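PDB 5EFZ: ethyl acetate hydrolase from Pseudomonas veronii, which hydrolyses ethyl acetate to ethanol and acetate, a step in the breakdown of short-chain methyl ketones such as 2-butanone. Local coordinates for residues W223-R237 with S330-A342. Numbering follows the deposited sequence.
With ACT (acetate ion), chain O.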
loop_
_atom_site.group_PDB
_atom_site.type_symbol
_atom_site.label_atom_id
_atom_site.label_comp_id
_atom_site.label_asym_id
_atom_site.label_seq_id
_atom_site.Cartn_x
_atom_site.Cartn_y
_atom_site.Cartn_z
ATOM N N TRP A 223 -6.374 1.133 -5.895
ATOM C CA TRP A 223 -6.376 2.552 -5.566
ATOM C C TRP A 223 -6.950 2.815 -4.175
ATOM O O TRP A 223 -6.523 3.730 -3.487
ATOM C CB TRP A 223 -7.169 3.350 -6.609
ATOM C CG TRP A 223 -6.293 3.794 -7.725
ATOM C CD1 TRP A 223 -6.260 3.293 -9.013
ATOM C CD2 TRP A 223 -5.300 4.827 -7.666
ATOM N NE1 TRP A 223 -5.310 3.980 -9.756
ATOM C CE2 TRP A 223 -4.716 4.926 -8.962
ATOM C CE3 TRP A 223 -4.873 5.706 -6.655
ATOM C CZ2 TRP A 223 -3.688 5.847 -9.256
ATOM C CZ3 TRP A 223 -3.843 6.627 -6.954
ATOM C CH2 TRP A 223 -3.289 6.696 -8.251
ATOM N N THR A 224 -7.914 2.011 -3.751
ATOM C CA THR A 224 -8.466 2.189 -2.416
ATOM C C THR A 224 -7.418 1.820 -1.353
ATOM O O THR A 224 -7.320 2.461 -0.290
ATOM C CB THR A 224 -9.721 1.319 -2.205
ATOM O OG1 THR A 224 -10.634 1.515 -3.309
ATOM C CG2 THR A 224 -10.419 1.698 -0.868
ATOM N N LEU A 225 -6.679 0.759 -1.633
ATOM C CA LEU A 225 -5.640 0.257 -0.747
ATOM C C LEU A 225 -4.505 1.286 -0.543
ATOM O O LEU A 225 -4.017 1.468 0.578
ATOM C CB LEU A 225 -5.047 -1.044 -1.318
ATOM C CG LEU A 225 -3.863 -1.614 -0.541
ATOM C CD1 LEU A 225 -4.317 -2.125 0.838
ATOM C CD2 LEU A 225 -3.204 -2.724 -1.300
ATOM N N MET A 226 -4.085 1.929 -1.631
ATOM C CA MET A 226 -2.883 2.789 -1.622
ATOM C C MET A 226 -3.187 4.291 -1.678
ATOM O O MET A 226 -2.316 5.088 -1.393
ATOM C CB MET A 226 -1.963 2.457 -2.828
ATOM C CG MET A 226 -1.328 1.057 -2.740
ATOM S SD MET A 226 -0.186 0.890 -1.376
ATOM C CE MET A 226 1.057 2.125 -1.746
ATOM N N GLY A 227 -4.402 4.659 -2.024
ATOM C CA GLY A 227 -4.686 6.049 -2.370
ATOM C C GLY A 227 -5.102 6.927 -1.211
ATOM O O GLY A 227 -5.123 8.156 -1.337
ATOM N N TRP A 228 -5.450 6.304 -0.083
ATOM C CA TRP A 228 -5.926 7.087 1.080
ATOM C C TRP A 228 -4.923 6.889 2.197
ATOM O O TRP A 228 -3.739 7.190 2.015
ATOM C CB TRP A 228 -7.352 6.668 1.470
ATOM C CG TRP A 228 -8.351 6.791 0.303
ATOM C CD1 TRP A 228 -8.786 5.786 -0.532
ATOM C CD2 TRP A 228 -8.988 7.993 -0.147
ATOM N NE1 TRP A 228 -9.689 6.294 -1.458
ATOM C CE2 TRP A 228 -9.808 7.649 -1.250
ATOM C CE3 TRP A 228 -8.964 9.331 0.300
ATOM C CZ2 TRP A 228 -10.596 8.597 -1.928
ATOM C CZ3 TRP A 228 -9.736 10.281 -0.388
ATOM C CH2 TRP A 228 -10.567 9.897 -1.477
ATOM N N SER A 229 -5.345 6.401 3.364
ATOM C CA SER A 229 -4.387 5.955 4.369
ATOM C C SER A 229 -5.092 5.029 5.350
ATOM O O SER A 229 -6.318 5.003 5.408
ATOM C CB SER A 229 -3.750 7.139 5.143
ATOM O OG SER A 229 -4.692 7.656 6.070
ATOM N N PRO A 230 -4.318 4.222 6.097
ATOM C CA PRO A 230 -4.978 3.436 7.143
ATOM C C PRO A 230 -5.740 4.333 8.148
ATOM O O PRO A 230 -6.812 3.961 8.628
ATOM C CB PRO A 230 -3.812 2.710 7.820
ATOM C CG PRO A 230 -2.808 2.525 6.659
ATOM C CD PRO A 230 -2.913 3.821 5.878
ATOM N N GLU A 231 -5.195 5.505 8.454
ATOM C CA GLU A 231 -5.862 6.423 9.381
ATOM C C GLU A 231 -7.180 6.969 8.833
ATOM O O GLU A 231 -8.135 7.180 9.591
ATOM C CB GLU A 231 -4.959 7.617 9.717
ATOM C CG GLU A 231 -4.009 7.389 10.861
ATOM C CD GLU A 231 -4.728 7.040 12.147
ATOM O OE1 GLU A 231 -5.089 7.948 12.938
ATOM O OE2 GLU A 231 -4.939 5.837 12.370
ATOM N N PHE A 232 -7.207 7.235 7.529
ATOM C CA PHE A 232 -8.447 7.639 6.839
ATOM C C PHE A 232 -9.587 6.704 7.225
ATOM O O PHE A 232 -10.689 7.138 7.637
ATOM C CB PHE A 232 -8.214 7.623 5.326
ATOM C CG PHE A 232 -9.431 7.993 4.463
ATOM C CD1 PHE A 232 -9.702 9.324 4.166
ATOM C CD2 PHE A 232 -10.204 6.997 3.856
ATOM C CE1 PHE A 232 -10.801 9.692 3.305
ATOM C CE2 PHE A 232 -11.260 7.328 3.016
ATOM C CZ PHE A 232 -11.570 8.678 2.741
ATOM N N PHE A 233 -9.329 5.411 7.081
ATOM C CA PHE A 233 -10.349 4.406 7.367
ATOM C C PHE A 233 -10.532 4.169 8.836
ATOM O O PHE A 233 -11.668 3.994 9.289
ATOM C CB PHE A 233 -10.018 3.086 6.650
ATOM C CG PHE A 233 -10.021 3.238 5.147
ATOM C CD1 PHE A 233 -11.221 3.443 4.466
ATOM C CD2 PHE A 233 -8.835 3.214 4.417
ATOM C CE1 PHE A 233 -11.232 3.588 3.073
ATOM C CE2 PHE A 233 -8.847 3.392 3.032
ATOM C CZ PHE A 233 -10.046 3.582 2.365
ATOM N N ARG A 234 -9.443 4.153 9.600
ATOM C CA ARG A 234 -9.574 3.867 11.009
ATOM C C ARG A 234 -10.464 4.898 11.685
ATOM O O ARG A 234 -11.239 4.558 12.593
ATOM C CB ARG A 234 -8.210 3.836 11.728
ATOM C CG ARG A 234 -8.370 3.523 13.239
ATOM C CD ARG A 234 -7.061 3.594 14.024
ATOM N NE ARG A 234 -6.569 4.963 14.214
ATOM C CZ ARG A 234 -6.963 5.787 15.183
ATOM N NH1 ARG A 234 -7.880 5.400 16.056
ATOM N NH2 ARG A 234 -6.452 7.017 15.270
ATOM N N THR A 235 -10.351 6.148 11.255
ATOM C CA THR A 235 -11.074 7.224 11.940
ATOM C C THR A 235 -12.425 7.493 11.278
ATOM O O THR A 235 -13.156 8.390 11.687
ATOM C CB THR A 235 -10.267 8.530 11.986
ATOM O OG1 THR A 235 -10.031 8.998 10.653
ATOM C CG2 THR A 235 -8.927 8.321 12.703
ATOM N N GLY A 236 -12.756 6.705 10.261
ATOM C CA GLY A 236 -14.090 6.750 9.688
ATOM C C GLY A 236 -14.353 7.897 8.721
ATOM O O GLY A 236 -15.503 8.304 8.558
ATOM N N ARG A 237 -13.312 8.365 8.036
ATOM C CA ARG A 237 -13.460 9.434 7.042
ATOM C C ARG A 237 -14.443 9.058 5.925
ATOM O O ARG A 237 -15.190 9.907 5.432
ATOM C CB ARG A 237 -12.109 9.812 6.418
ATOM C CG ARG A 237 -11.224 10.666 7.322
ATOM C CD ARG A 237 -11.743 12.145 7.408
ATOM N NE ARG A 237 -11.610 12.774 6.092
ATOM C CZ ARG A 237 -12.442 13.684 5.603
ATOM N NH1 ARG A 237 -13.481 14.079 6.318
ATOM N NH2 ARG A 237 -12.247 14.174 4.377
ATOM N N SER A 330 -2.823 15.955 6.039
ATOM C CA SER A 330 -4.110 15.342 5.761
ATOM C C SER A 330 -4.036 13.830 5.873
ATOM O O SER A 330 -3.230 13.199 5.181
ATOM C CB SER A 330 -4.591 15.712 4.340
ATOM O OG SER A 330 -5.803 15.014 4.079
ATOM N N ILE A 331 -4.890 13.246 6.706
ATOM C CA ILE A 331 -4.933 11.783 6.777
ATOM C C ILE A 331 -5.619 11.197 5.541
ATOM O O ILE A 331 -5.681 9.965 5.396
ATOM C CB ILE A 331 -5.646 11.289 8.057
ATOM C CG1 ILE A 331 -7.113 11.727 8.056
ATOM C CG2 ILE A 331 -4.900 11.783 9.336
ATOM C CD1 ILE A 331 -7.928 11.084 9.131
ATOM N N ASP A 332 -6.145 12.048 4.644
ATOM C CA ASP A 332 -6.794 11.513 3.436
ATOM C C ASP A 332 -5.731 11.002 2.465
ATOM O O ASP A 332 -6.042 10.291 1.520
ATOM C CB ASP A 332 -7.679 12.553 2.719
ATOM C CG ASP A 332 -8.974 12.851 3.475
ATOM O OD1 ASP A 332 -9.044 12.624 4.707
ATOM O OD2 ASP A 332 -9.931 13.348 2.849
ATOM N N GLY A 333 -4.474 11.344 2.699
ATOM C CA GLY A 333 -3.413 10.754 1.886
ATOM C C GLY A 333 -3.490 11.234 0.445
ATOM O O GLY A 333 -4.011 12.321 0.133
ATOM N N HIS A 334 -3.017 10.378 -0.461
ATOM C CA HIS A 334 -2.861 10.833 -1.833
ATOM C C HIS A 334 -4.141 11.394 -2.453
ATOM O O HIS A 334 -4.142 12.471 -3.111
ATOM C CB HIS A 334 -2.342 9.677 -2.684
ATOM C CG HIS A 334 -1.904 10.124 -4.040
ATOM N ND1 HIS A 334 -0.706 10.784 -4.248
ATOM C CD2 HIS A 334 -2.516 10.041 -5.252
ATOM C CE1 HIS A 334 -0.584 11.058 -5.545
ATOM N NE2 HIS A 334 -1.668 10.621 -6.175
ATOM N N LEU A 335 -5.252 10.679 -2.266
ATOM C CA LEU A 335 -6.484 11.083 -2.950
ATOM C C LEU A 335 -7.212 12.213 -2.223
ATOM O O LEU A 335 -8.301 12.623 -2.644
ATOM C CB LEU A 335 -7.418 9.883 -3.148
ATOM C CG LEU A 335 -6.852 8.900 -4.176
ATOM C CD1 LEU A 335 -7.733 7.644 -4.288
ATOM C CD2 LEU A 335 -6.667 9.594 -5.542
ATOM N N GLY A 336 -6.585 12.771 -1.185
ATOM C CA GLY A 336 -6.962 14.099 -0.703
ATOM C C GLY A 336 -6.850 15.111 -1.844
ATOM O O GLY A 336 -7.428 16.187 -1.770
ATOM N N LEU A 337 -6.155 14.762 -2.930
ATOM C CA LEU A 337 -6.132 15.636 -4.106
ATOM C C LEU A 337 -7.531 15.823 -4.692
ATOM O O LEU A 337 -7.791 16.813 -5.370
ATOM C CB LEU A 337 -5.200 15.086 -5.194
ATOM C CG LEU A 337 -3.692 15.181 -4.928
ATOM C CD1 LEU A 337 -2.935 14.349 -5.971
ATOM C CD2 LEU A 337 -3.226 16.649 -4.947
ATOM N N PHE A 338 -8.420 14.858 -4.445
ATOM C CA PHE A 338 -9.772 14.893 -4.983
ATOM C C PHE A 338 -10.675 15.906 -4.247
ATOM O O PHE A 338 -11.853 16.062 -4.580
ATOM C CB PHE A 338 -10.396 13.502 -4.914
ATOM C CG PHE A 338 -9.927 12.572 -6.014
ATOM C CD1 PHE A 338 -8.900 12.955 -6.890
ATOM C CD2 PHE A 338 -10.527 11.329 -6.186
ATOM C CE1 PHE A 338 -8.465 12.103 -7.922
ATOM C CE2 PHE A 338 -10.126 10.480 -7.232
ATOM C CZ PHE A 338 -9.097 10.860 -8.090
ATOM N N GLY A 339 -10.125 16.600 -3.272
ATOM C CA GLY A 339 -10.894 17.626 -2.583
ATOM C C GLY A 339 -11.818 17.132 -1.478
ATOM O O GLY A 339 -12.770 17.818 -1.117
ATOM N N THR A 340 -11.538 15.954 -0.928
ATOM C CA THR A 340 -12.317 15.406 0.171
ATOM C C THR A 340 -12.093 16.094 1.525
ATOM O O THR A 340 -12.947 16.022 2.422
ATOM C CB THR A 340 -11.984 13.900 0.355
ATOM O OG1 THR A 340 -10.557 13.744 0.360
ATOM C CG2 THR A 340 -12.557 13.104 -0.830
ATOM N N ASP A 341 -10.934 16.722 1.672
ATOM C CA ASP A 341 -10.479 17.266 2.943
ATOM C C ASP A 341 -10.393 18.798 2.849
ATOM O O ASP A 341 -9.427 19.361 2.292
ATOM C CB ASP A 341 -9.127 16.674 3.313
ATOM C CG ASP A 341 -8.627 17.167 4.662
ATOM O OD1 ASP A 341 -9.174 18.151 5.231
ATOM O OD2 ASP A 341 -7.654 16.578 5.163
ATOM N N ALA A 342 -11.427 19.451 3.353
ATOM C CA ALA A 342 -11.511 20.907 3.285
ATOM C C ALA A 342 -10.399 21.582 4.125
ATOM O O ALA A 342 -9.986 22.690 3.797
ATOM C CB ALA A 342 -12.906 21.383 3.744
HETATM C C ACT O . -2.499 10.963 -9.720
HETATM O O ACT O . -1.863 10.342 -8.821
HETATM O OXT ACT O . -1.820 11.493 -10.662
HETATM C CH3 ACT O . -3.984 11.081 -9.642
#
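Arg-237 grips Asp-332 side-on in a salt bridge: NE donates to OD1 at 2.9 Å and NH2 to OD2 at 2.9 Å, each oxygen using its syn lone pair, with guanidinium and carboxylate planes 20° apart. The arginine chain bends at chi2 and chi3 to reach this position, and its NH2 also donates to Thr-340 O from above that carbonyl's plane. Thr-340 OG1 takes the anti lone pair of Asp-332 OD2 (2.6 Å). OD2 thus accepts two bonds, and with OD1 held by NE the carboxylate is fixed in its rotation.

Two further hydrogen bonds, at Ile-331 O and Leu-335 N, tie 330-342 to 223-237. Ser-229 OG donates to Ile-331 O (2.6 Å) in the carbonyl plane while accepting from Phe-232 N as the N-cap of helix 230-234. Leu-335 N donates to Gly-227 O (2.7 Å).

Residues 330-342 lie in the alpha/beta-hydrolase loop that follows strand 324-325 and carries His-334, probably the histidine of a Ser-His-Asp catalytic triad with Ser-151 and Asp-305. Its ND1 bonds Asp-305; its NE2 donates to the acetate O at 2.7 Å. This acetate, probably from the crystallisation liquor, is also bonded by Ser-151 OG and the backbone N atoms of Tyr-68 and Met-152. Trp-223 brings CZ3 near His-334 CD2.

Packing centres on Trp-228. Leu-335 CB sits over one face of its six-membered ring, a CH-pi contact 3.4 Å from the centroid, while Phe-232 CZ lies against the opposite face. Phe-232 in turn meets the carboxylate oxygen Asp-332 OD1 at its ring edge, the planes 88° apart. The Ile-331 CD1 methyl rests against the Thr-235 hydroxyl and Arg-237 CG.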